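Local coordinates for peridinin-chlorophyll A protein (Amphidinium carterae, PDB 2C9E) that probably serves as a water-soluble light-harvesting antenna for blue-green light, binding peridinin and chlorophyll a inside an all-helical shell, at residues 74-78 / 219-223; 30-34 / 204-208; 42-46 / 251-255. All blocks are in the same frame, centred on the assembly; numbering follows the deposited sequence.

Contact 1. Residues 74-78 / 219-223; sequences LDSAK and ADGID. With MG (magnesium ion), chain L; PID (peridinin), chain F.
Leu74, Asp75 and Lys78 at the end of helix 60-77 meet Ala219, Asp220 and Asp223 of helix 215-231 around a magnesium site, at a junction between the N-terminal and C-terminal halves of this all-helical pigment-binding fold. Asp223 links the metal site to the lysine. With CG anti to its backbone N (chi1 -166°), its carboxylate swings toward helix 60-77 and offers both oxygens to the magnesium ion, OD1 at 2.5 Å and OD2 at 2.6 Å. Asp75 leaves its own helix pointing away from the partner, yet its carboxylate turns back and binds the same ion through OD1 alone. The two carboxylate planes stand 67° apart, and Asp75 OD1 and Asp223 OD2 approach closely, without a hydrogen bond, because both bind the same ion; Ser71 completes the protein ligands.

Lys78, the first residue beyond the helix, holds CG between its backbone N and carbonyl carbon (chi1 67°) and then runs fully extended across the gap. Its NZ is shared by two salt-bridged hydrogen bonds, one to Asp220 OD1, met nearly head-on, and one at 2.8 Å to the anti lone pair of Asp223 OD2. That oxygen thus serves ammonium and metal together, and the lysine probably offsets part of the negative charge gathered here. Asp220 OD2 has a second cation in Lys224.

Next to these polar groups Leu74 slides alongside Asp223 in the opposite sense, its CD1 lying 3.5 Å from Asp223 CA and 3.9 Å from Ile222 CG2. The other branch faces pigment: with Ala77 and Ala219, Leu74 lines a peridinin pocket, and its CD2 comes within 3.3 Å of O7 on the peridinin acetate.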
loop_
_atom_site.group_PDB
_atom_site.type_symbol
_atom_site.label_atom_id
_atom_site.label_comp_id
_atom_site.label_asym_id
_atom_site.label_seq_id
_atom_site.Cartn_x
_atom_site.Cartn_y
_atom_site.Cartn_z
ATOM N N LEU A 74 2.431 13.983 -6.916
ATOM C CA LEU A 74 3.030 14.342 -5.621
ATOM C C LEU A 74 4.049 15.490 -5.832
ATOM O O LEU A 74 4.153 16.413 -5.015
ATOM C CB LEU A 74 3.700 13.115 -4.975
ATOM C CG LEU A 74 2.698 12.105 -4.378
ATOM C CD1 LEU A 74 3.420 10.822 -4.004
ATOM C CD2 LEU A 74 2.041 12.750 -3.101
ATOM N N ASP A 75 4.782 15.435 -6.939
ATOM C CA ASP A 75 5.730 16.506 -7.268
ATOM C C ASP A 75 5.078 17.902 -7.114
ATOM O O ASP A 75 5.724 18.828 -6.641
ATOM C CB ASP A 75 6.257 16.333 -8.699
ATOM C CG ASP A 75 7.231 15.147 -8.843
ATOM O OD1 ASP A 75 7.822 14.669 -7.835
ATOM O OD2 ASP A 75 7.436 14.690 -9.990
ATOM N N SER A 76 3.810 18.056 -7.499
ATOM C CA SER A 76 3.147 19.363 -7.353
ATOM C C SER A 76 2.454 19.539 -5.993
ATOM O O SER A 76 2.370 20.654 -5.445
ATOM C CB SER A 76 2.120 19.611 -8.496
ATOM O OG SER A 76 1.044 18.662 -8.538
ATOM N N ALA A 77 1.985 18.437 -5.420
ATOM C CA ALA A 77 1.277 18.506 -4.159
ATOM C C ALA A 77 2.175 18.815 -2.997
ATOM O O ALA A 77 1.840 19.630 -2.144
ATOM C CB ALA A 77 0.552 17.178 -3.905
ATOM N N LYS A 78 3.335 18.173 -2.971
ATOM C CA LYS A 78 4.199 18.311 -1.823
ATOM C C LYS A 78 4.883 19.628 -1.648
ATOM O O LYS A 78 5.688 19.765 -0.730
ATOM C CB LYS A 78 5.216 17.146 -1.736
ATOM C CG LYS A 78 6.288 17.058 -2.829
ATOM C CD LYS A 78 7.187 15.848 -2.577
ATOM C CE LYS A 78 8.176 15.651 -3.695
ATOM N NZ LYS A 78 9.020 14.442 -3.474
ATOM N N ALA A 219 4.410 13.291 2.567
ATOM C CA ALA A 219 4.109 13.210 1.117
ATOM C C ALA A 219 5.424 12.900 0.367
ATOM O O ALA A 219 5.457 12.142 -0.620
ATOM C CB ALA A 219 3.497 14.560 0.588
ATOM N N ASP A 220 6.511 13.490 0.837
ATOM C CA ASP A 220 7.795 13.273 0.192
ATOM C C ASP A 220 8.244 11.851 0.382
ATOM O O ASP A 220 8.837 11.236 -0.510
ATOM C CB ASP A 220 8.879 14.201 0.749
ATOM C CG ASP A 220 10.170 14.061 -0.041
ATOM O OD1 ASP A 220 10.132 14.419 -1.229
ATOM O OD2 ASP A 220 11.195 13.555 0.481
ATOM N N GLY A 221 7.991 11.336 1.573
ATOM C CA GLY A 221 8.338 9.952 1.840
ATOM C C GLY A 221 7.543 9.032 0.925
ATOM O O GLY A 221 8.079 8.087 0.340
ATOM N N ILE A 222 6.251 9.310 0.780
ATOM C CA ILE A 222 5.423 8.453 -0.083
ATOM C C ILE A 222 5.938 8.521 -1.504
ATOM O O ILE A 222 6.019 7.507 -2.213
ATOM C CB ILE A 222 3.955 8.900 -0.112
ATOM C CG1 ILE A 222 3.334 8.764 1.301
ATOM C CG2 ILE A 222 3.193 8.109 -1.201
ATOM C CD1 ILE A 222 3.378 7.321 1.875
ATOM N N ASP A 223 6.257 9.741 -1.926
ATOM C CA ASP A 223 6.737 9.965 -3.269
ATOM C C ASP A 223 8.031 9.204 -3.517
ATOM O O ASP A 223 8.164 8.542 -4.545
ATOM C CB ASP A 223 6.957 11.456 -3.503
ATOM C CG ASP A 223 7.135 11.768 -4.953
ATOM O OD1 ASP A 223 6.716 10.900 -5.748
ATOM O OD2 ASP A 223 7.666 12.845 -5.307
HETATM MG MG MG L . 7.438 12.192 -7.786
HETATM C C1 PID F . -17.548 -1.470 -10.652
HETATM C C2 PID F . -18.469 -2.563 -11.208
HETATM C C3 PID F . -17.634 -3.738 -11.726
HETATM C C4 PID F . -16.739 -3.223 -12.856
HETATM C C5 PID F . -15.675 -2.228 -12.378
HETATM C C6 PID F . -16.169 -1.257 -11.286
HETATM C C7 PID F . -15.487 -0.037 -11.230
HETATM C C8 PID F . -14.908 0.539 -10.096
HETATM C C9 PID F . -14.205 1.747 -10.078
HETATM C C10 PID F . -13.937 2.596 -11.147
HETATM C C11 PID F . -13.570 2.273 -9.028
HETATM C C12 PID F . -12.924 3.385 -9.396
HETATM C C13 PID F . -12.145 4.181 -8.554
HETATM C C14 PID F . -11.447 5.342 -8.895
HETATM C C15 PID F . -10.709 6.008 -7.913
HETATM C C16 PID F . -9.946 7.161 -8.100
HETATM C C17 PID F . -9.228 7.744 -7.056
HETATM C C18 PID F . -8.434 8.875 -7.246
HETATM C C19 PID F . -7.680 9.481 -6.242
HETATM C C20 PID F . -6.881 10.583 -6.553
HETATM C C21 PID F . -6.043 11.263 -5.667
HETATM C C22 PID F . -5.273 12.330 -6.130
HETATM C C23 PID F . -4.449 12.981 -5.352
HETATM C C24 PID F . -3.576 13.565 -4.572
HETATM C C25 PID F . -2.138 13.049 -4.413
HETATM C C26 PID F . -1.897 12.754 -2.928
HETATM C C27 PID F . -2.261 13.934 -2.018
HETATM C C28 PID F . -3.694 14.432 -2.252
HETATM C C29 PID F . -3.951 14.782 -3.723
HETATM C C30 PID F . -1.001 13.434 -0.063
HETATM C C31 PID F . -0.907 13.043 1.414
HETATM C CM1 PID F . -18.297 -0.291 -10.029
HETATM C CM2 PID F . -15.203 -1.470 -13.623
HETATM C CM3 PID F . -14.500 -3.058 -11.855
HETATM C CM4 PID F . -11.470 5.877 -10.331
HETATM C CM5 PID F . -5.925 10.831 -4.201
HETATM C CM6 PID F . -1.931 11.736 -5.173
HETATM C CM7 PID F . -1.136 14.075 -4.946
HETATM C CM8 PID F . -5.426 15.148 -3.922
HETATM O O1 PID F . -16.343 -1.887 -10.003
HETATM O O2 PID F . -18.483 -4.767 -12.245
HETATM O O3 PID F . -14.324 2.445 -12.304
HETATM O O4 PID F . -13.137 3.621 -10.725
HETATM O O5 PID F . -3.094 15.860 -4.123
HETATM O O6 PID F . -2.222 13.455 -0.664
HETATM O O7 PID F . 0.009 13.788 -0.669
#

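Contact 2. Residues 30-34 / 204-208; sequences AKYIA and SKYIE. With PID (peridinin), chain D.
Ala34 and Ser204 bring two antiparallel helices together, 28-39 and 201-213, whose axes in these segments approach to 8.0 Å at an angle of 168°. The polar link across the pair is a side-chain to backbone hydrogen bond: Ser204 OG donates to Ala34 O over 2.8 Å, arriving in the carbonyl plane with a C=O...donor angle of 146°. The serine hydroxyl lies beside its own backbone N (chi1 -73°), a setting that carries it to the neighbouring helix; it also has a weak bond to Ser200 O. An alanine in place of this serine is likely to leave Ala34 O without its cross-helix donor, weakening the tie between the helices here.

The van der Waals contacts let the backbones come close at the alanines. Ala34 CB sits 3.7 Å from Glu208 CB, and Ala30 CB rests against a backbone carbonyl, Glu208 O. Ile33 and Ile207 cross at about a right angle and meet through their CG2 methyls, 3.9 Å apart; CG2 is anti to the backbone N in each, which turns these methyls to the partner helix.

Charged groups border the solvent side. The stems of Lys31 and Glu208 touch through CG atoms, but the glutamate carboxylate pairs with Lys205 of its own helix, whose NZ reaches OE1 from above the carboxylate plane.

On the inner side lies peridinin: its CM8 is 3.7 Å from Ala30 CA, while its acetyl C31 lies at the edge of the Tyr206 ring. The chemistry therefore implies a two-sided seam, with charges kept outward and a largely apolar surface turned to the pigments.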
loop_
_atom_site.group_PDB
_atom_site.type_symbol
_atom_site.label_atom_id
_atom_site.label_comp_id
_atom_site.label_asym_id
_atom_site.label_seq_id
_atom_site.Cartn_x
_atom_site.Cartn_y
_atom_site.Cartn_z
ATOM N N ALA A 30 -7.191 8.561 8.372
ATOM C CA ALA A 30 -6.023 8.202 9.182
ATOM C C ALA A 30 -6.473 7.368 10.381
ATOM O O ALA A 30 -5.849 6.373 10.734
ATOM C CB ALA A 30 -5.280 9.483 9.656
ATOM N N LYS A 31 -7.558 7.796 11.012
ATOM C CA LYS A 31 -8.062 7.106 12.210
ATOM C C LYS A 31 -8.741 5.807 11.837
ATOM O O LYS A 31 -8.646 4.832 12.598
ATOM C CB LYS A 31 -9.051 7.989 13.004
ATOM C CG LYS A 31 -8.402 9.274 13.450
ATOM C CD LYS A 31 -9.378 10.277 14.034
ATOM C CE LYS A 31 -8.615 11.416 14.665
ATOM N NZ LYS A 31 -9.542 12.143 15.551
ATOM N N TYR A 32 -9.423 5.770 10.690
ATOM C CA TYR A 32 -10.031 4.500 10.309
ATOM C C TYR A 32 -8.950 3.426 10.042
ATOM O O TYR A 32 -9.074 2.317 10.522
ATOM C CB TYR A 32 -10.892 4.658 9.069
ATOM C CG TYR A 32 -11.242 3.357 8.430
ATOM C CD1 TYR A 32 -12.342 2.618 8.879
ATOM C CD2 TYR A 32 -10.443 2.816 7.404
ATOM C CE1 TYR A 32 -12.644 1.365 8.335
ATOM C CE2 TYR A 32 -10.736 1.537 6.847
ATOM C CZ TYR A 32 -11.840 0.818 7.313
ATOM O OH TYR A 32 -12.177 -0.425 6.769
ATOM N N ILE A 33 -7.897 3.756 9.292
ATOM C CA ILE A 33 -6.852 2.759 9.009
ATOM C C ILE A 33 -6.176 2.300 10.303
ATOM O O ILE A 33 -5.982 1.102 10.517
ATOM C CB ILE A 33 -5.788 3.286 8.049
ATOM C CG1 ILE A 33 -6.432 3.691 6.733
ATOM C CG2 ILE A 33 -4.730 2.214 7.832
ATOM C CD1 ILE A 33 -5.558 4.490 5.800
ATOM N N ALA A 34 -5.864 3.266 11.171
ATOM C CA ALA A 34 -5.254 3.017 12.464
ATOM C C ALA A 34 -6.051 2.053 13.310
ATOM O O ALA A 34 -5.452 1.191 13.963
ATOM C CB ALA A 34 -5.112 4.295 13.214
ATOM N N SER A 204 -0.238 1.404 14.609
ATOM C CA SER A 204 -1.505 2.098 14.502
ATOM C C SER A 204 -1.331 3.537 14.918
ATOM O O SER A 204 -1.819 4.460 14.239
ATOM C CB SER A 204 -2.583 1.460 15.389
ATOM O OG SER A 204 -2.987 0.244 14.806
ATOM N N LYS A 205 -0.636 3.748 16.036
ATOM C CA LYS A 205 -0.486 5.116 16.462
ATOM C C LYS A 205 0.269 5.934 15.408
ATOM O O LYS A 205 -0.121 7.074 15.149
ATOM C CB LYS A 205 0.160 5.203 17.854
ATOM C CG LYS A 205 0.292 6.639 18.402
ATOM C CD LYS A 205 -0.926 7.587 18.141
ATOM C CE LYS A 205 -2.028 7.614 19.251
ATOM N NZ LYS A 205 -2.999 6.442 19.326
ATOM N N TYR A 206 1.293 5.338 14.776
ATOM C CA TYR A 206 2.072 6.021 13.732
ATOM C C TYR A 206 1.159 6.424 12.562
ATOM O O TYR A 206 1.132 7.589 12.126
ATOM C CB TYR A 206 3.188 5.098 13.232
ATOM C CG TYR A 206 4.102 5.767 12.232
ATOM C CD1 TYR A 206 5.060 6.675 12.647
ATOM C CD2 TYR A 206 3.927 5.575 10.849
ATOM C CE1 TYR A 206 5.825 7.404 11.724
ATOM C CE2 TYR A 206 4.701 6.297 9.905
ATOM C CZ TYR A 206 5.644 7.207 10.359
ATOM O OH TYR A 206 6.422 7.897 9.448
ATOM N N ILE A 207 0.371 5.469 12.071
ATOM C CA ILE A 207 -0.538 5.735 10.979
ATOM C C ILE A 207 -1.548 6.838 11.334
ATOM O O ILE A 207 -1.853 7.716 10.520
ATOM C CB ILE A 207 -1.289 4.440 10.602
ATOM C CG1 ILE A 207 -0.294 3.431 9.978
ATOM C CG2 ILE A 207 -2.499 4.763 9.730
ATOM C CD1 ILE A 207 -0.906 2.042 9.727
ATOM N N GLU A 208 -2.072 6.799 12.548
ATOM C CA GLU A 208 -3.041 7.801 12.997
ATOM C C GLU A 208 -2.518 9.252 13.125
ATOM O O GLU A 208 -3.209 10.246 12.772
ATOM C CB GLU A 208 -3.569 7.403 14.371
ATOM C CG GLU A 208 -4.724 8.239 14.814
ATOM C CD GLU A 208 -5.042 8.119 16.299
ATOM O OE1 GLU A 208 -4.858 7.031 16.916
ATOM O OE2 GLU A 208 -5.509 9.132 16.842
HETATM C C1 PID D . -22.907 8.822 1.223
HETATM C C2 PID D . -24.434 8.811 1.326
HETATM C C3 PID D . -25.024 8.677 -0.080
HETATM C C4 PID D . -24.591 9.891 -0.910
HETATM C C5 PID D . -23.086 9.922 -1.196
HETATM C C6 PID D . -22.236 9.449 -0.006
HETATM C C7 PID D . -20.963 10.023 0.082
HETATM C C8 PID D . -19.743 9.379 -0.134
HETATM C C9 PID D . -18.487 9.988 -0.049
HETATM C C10 PID D . -18.202 11.319 0.255
HETATM C C11 PID D . -17.319 9.363 -0.225
HETATM C C12 PID D . -16.326 10.225 -0.001
HETATM C C13 PID D . -14.984 9.851 0.116
HETATM C C14 PID D . -13.874 10.649 0.406
HETATM C C15 PID D . -12.623 10.042 0.547
HETATM C C16 PID D . -11.442 10.682 0.932
HETATM C C17 PID D . -10.275 9.937 1.120
HETATM C C18 PID D . -9.084 10.466 1.620
HETATM C C19 PID D . -7.960 9.670 1.853
HETATM C C20 PID D . -6.815 10.192 2.463
HETATM C C21 PID D . -5.650 9.495 2.788
HETATM C C22 PID D . -4.621 10.148 3.474
HETATM C C23 PID D . -3.485 9.635 3.882
HETATM C C24 PID D . -2.373 9.155 4.392
HETATM C C25 PID D . -1.036 9.161 3.631
HETATM C C26 PID D . -0.148 7.960 3.984
HETATM C C27 PID D . -0.015 7.722 5.491
HETATM C C28 PID D . -1.420 7.464 6.049
HETATM C C29 PID D . -2.365 8.656 5.848
HETATM C C30 PID D . 1.449 6.333 6.794
HETATM C C31 PID D . 2.540 5.264 6.850
HETATM C CM1 PID D . -22.192 8.829 2.575
HETATM C CM2 PID D . -22.742 11.363 -1.584
HETATM C CM3 PID D . -22.804 9.021 -2.402
HETATM C CM4 PID D . -14.033 12.157 0.621
HETATM C CM5 PID D . -5.468 8.040 2.348
HETATM C CM6 PID D . -1.253 9.135 2.115
HETATM C CM7 PID D . -0.299 10.451 4.005
HETATM C CM8 PID D . -3.764 8.220 6.296
HETATM O O1 PID D . -22.322 8.028 0.191
HETATM O O2 PID D . -26.450 8.674 0.015
HETATM O O3 PID D . -19.010 12.242 0.376
HETATM O O4 PID D . -16.842 11.462 0.286
HETATM O O5 PID D . -1.920 9.732 6.679
HETATM O O6 PID D . 0.849 6.574 5.593
HETATM O O7 PID D . 1.188 6.992 7.801
#

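Contact 3. Residues 42-46 / 251-255; sequences RQAAL and ALNTP
A surface contact between a helix and a loop joins the start of helix 41-55, in the N-terminal half of the chain, to the type I turn Ala251-Thr254 that follows helix 234-251 in the C-terminal half. Arg42 and Leu252 carry most of it, with Asn253 as the polar partner.

Arg42 stretches from the helix toward the turn: CG is anti to the backbone N and the chain stays extended to NE, beyond which it turns about the CD-NE bond to bring the guanidinium beside Asn253. There NH1 and NH2 grip a single atom end-on, Asn253 OD1, NH1 at 2.9 Å and NH2 at 2.8 Å. Sharing one acceptor bends both bonds, to N-H...O angles of 139° and 143°. The oxygen lies close to the guanidinium plane, whereas both nitrogens approach from the same face of the amide, whose plane is turned 22° from the guanidinium. Two donors on one carbonyl oxygen probably restrict rotation of the amide and of the arginine head together. Asn253 leaves its backbone pointing away from the helix; with CG beside the backbone N, the amide oxygen comes back toward Arg42.

Leu252 packs its side chain against the helix. Its CB sits 3.9 Å above one face of the Arg42 guanidinium, toward the rim, so the flat cation rests partly on aliphatic carbon. The CD2 methyl reaches Ala45 CB at 3.7 Å, and CD1 approaches Leu46 CD1 more loosely at 4.3 Å. Ala45 also touches peridinin and Leu257 of the same loop, so the contact of Leu252 with Ala45 lies next to a pigment.

The turn itself is closed by Thr254 N bonding to Ala251 O, a type I beta turn packed on a helix at the surface of this all-helical pigment-binding fold.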
loop_
_atom_site.group_PDB
_atom_site.type_symbol
_atom_site.label_atom_id
_atom_site.label_comp_id
_atom_site.label_asym_id
_atom_site.label_seq_id
_atom_site.Cartn_x
_atom_site.Cartn_y
_atom_site.Cartn_z
ATOM N N ARG A 42 -9.725 -10.320 11.744
ATOM C CA ARG A 42 -9.719 -11.312 10.677
ATOM C C ARG A 42 -10.265 -10.739 9.358
ATOM O O ARG A 42 -9.762 -11.051 8.273
ATOM C CB ARG A 42 -10.571 -12.527 11.099
ATOM C CG ARG A 42 -10.499 -13.663 10.138
ATOM C CD ARG A 42 -11.591 -14.697 10.398
ATOM N NE ARG A 42 -11.491 -15.726 9.384
ATOM C CZ ARG A 42 -10.734 -16.809 9.518
ATOM N NH1 ARG A 42 -10.044 -16.984 10.643
ATOM N NH2 ARG A 42 -10.620 -17.681 8.514
ATOM N N GLN A 43 -11.307 -9.929 9.456
ATOM C CA GLN A 43 -11.916 -9.347 8.279
ATOM C C GLN A 43 -10.925 -8.370 7.632
ATOM O O GLN A 43 -10.802 -8.315 6.406
ATOM C CB GLN A 43 -13.203 -8.600 8.643
ATOM C CG GLN A 43 -14.067 -8.286 7.397
ATOM C CD GLN A 43 -15.277 -7.354 7.663
ATOM O OE1 GLN A 43 -15.800 -7.290 8.801
ATOM N NE2 GLN A 43 -15.739 -6.643 6.598
ATOM N N ALA A 44 -10.220 -7.606 8.463
ATOM C CA ALA A 44 -9.216 -6.651 7.966
ATOM C C ALA A 44 -8.094 -7.402 7.257
ATOM O O ALA A 44 -7.642 -6.996 6.180
ATOM C CB ALA A 44 -8.646 -5.817 9.142
ATOM N N ALA A 45 -7.645 -8.510 7.829
ATOM C CA ALA A 45 -6.529 -9.261 7.195
ATOM C C ALA A 45 -6.974 -9.916 5.864
ATOM O O ALA A 45 -6.217 -9.921 4.856
ATOM C CB ALA A 45 -5.959 -10.346 8.219
ATOM N N LEU A 46 -8.204 -10.448 5.841
ATOM C CA LEU A 46 -8.751 -11.035 4.609
ATOM C C LEU A 46 -8.910 -9.930 3.553
ATOM O O LEU A 46 -8.623 -10.141 2.367
ATOM C CB LEU A 46 -10.129 -11.664 4.861
ATOM C CG LEU A 46 -10.872 -12.228 3.646
ATOM C CD1 LEU A 46 -9.979 -13.244 2.850
ATOM C CD2 LEU A 46 -12.132 -12.951 4.164
ATOM N N ALA A 251 -2.143 -17.531 7.663
ATOM C CA ALA A 251 -2.163 -16.864 8.976
ATOM C C ALA A 251 -3.501 -16.539 9.578
ATOM O O ALA A 251 -3.593 -16.352 10.799
ATOM C CB ALA A 251 -1.294 -15.553 8.901
ATOM N N LEU A 252 -4.545 -16.480 8.737
ATOM C CA LEU A 252 -5.896 -16.096 9.163
ATOM C C LEU A 252 -6.551 -16.778 10.361
ATOM O O LEU A 252 -7.317 -16.162 11.085
ATOM C CB LEU A 252 -6.851 -16.227 7.991
ATOM C CG LEU A 252 -6.916 -15.172 6.875
ATOM C CD1 LEU A 252 -8.007 -15.621 5.850
ATOM C CD2 LEU A 252 -7.236 -13.778 7.457
ATOM N N ASN A 253 -6.282 -18.052 10.570
ATOM C CA ASN A 253 -6.921 -18.737 11.705
ATOM C C ASN A 253 -5.979 -18.847 12.901
ATOM O O ASN A 253 -6.359 -19.410 13.897
ATOM C CB ASN A 253 -7.338 -20.179 11.345
ATOM C CG ASN A 253 -8.164 -20.281 10.074
ATOM O OD1 ASN A 253 -9.230 -19.679 9.945
ATOM N ND2 ASN A 253 -7.677 -21.072 9.128
ATOM N N THR A 254 -4.760 -18.329 12.804
ATOM C CA THR A 254 -3.804 -18.427 13.903
ATOM C C THR A 254 -3.921 -17.211 14.800
ATOM O O THR A 254 -4.033 -16.085 14.314
ATOM C CB THR A 254 -2.375 -18.494 13.341
ATOM O OG1 THR A 254 -2.314 -19.532 12.369
ATOM C CG2 THR A 254 -1.352 -18.789 14.427
ATOM N N PRO A 255 -3.938 -17.405 16.119
ATOM C CA PRO A 255 -4.049 -16.225 16.996
ATOM C C PRO A 255 -2.948 -15.206 16.675
ATOM O O PRO A 255 -1.791 -15.580 16.368
ATOM C CB PRO A 255 -3.920 -16.817 18.388
ATOM C CG PRO A 255 -4.611 -18.204 18.216
ATOM C CD PRO A 255 -4.041 -18.669 16.881
#

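Each contact joins the N-terminal family half to the C-terminal one, so together they tie the two halves at separate places around the pigments. Contact 2 lies between the others, about 19 Å from each, centre to centre, while the centres of contacts 1 and 3 are about 33 Å apart on opposite sides of the chain's centre. Their helices run consecutively: 28-39, 41-55 and 60-77 supply the first segments of contacts 2, 3 and 1, and 201-213 leads directly into 215-231, linking contacts 2 and 1. Along the chain, contact 1 is nested within the loop closed by contact 3, whereas contact 2 crosses both. Each contact also borders bound peridinin.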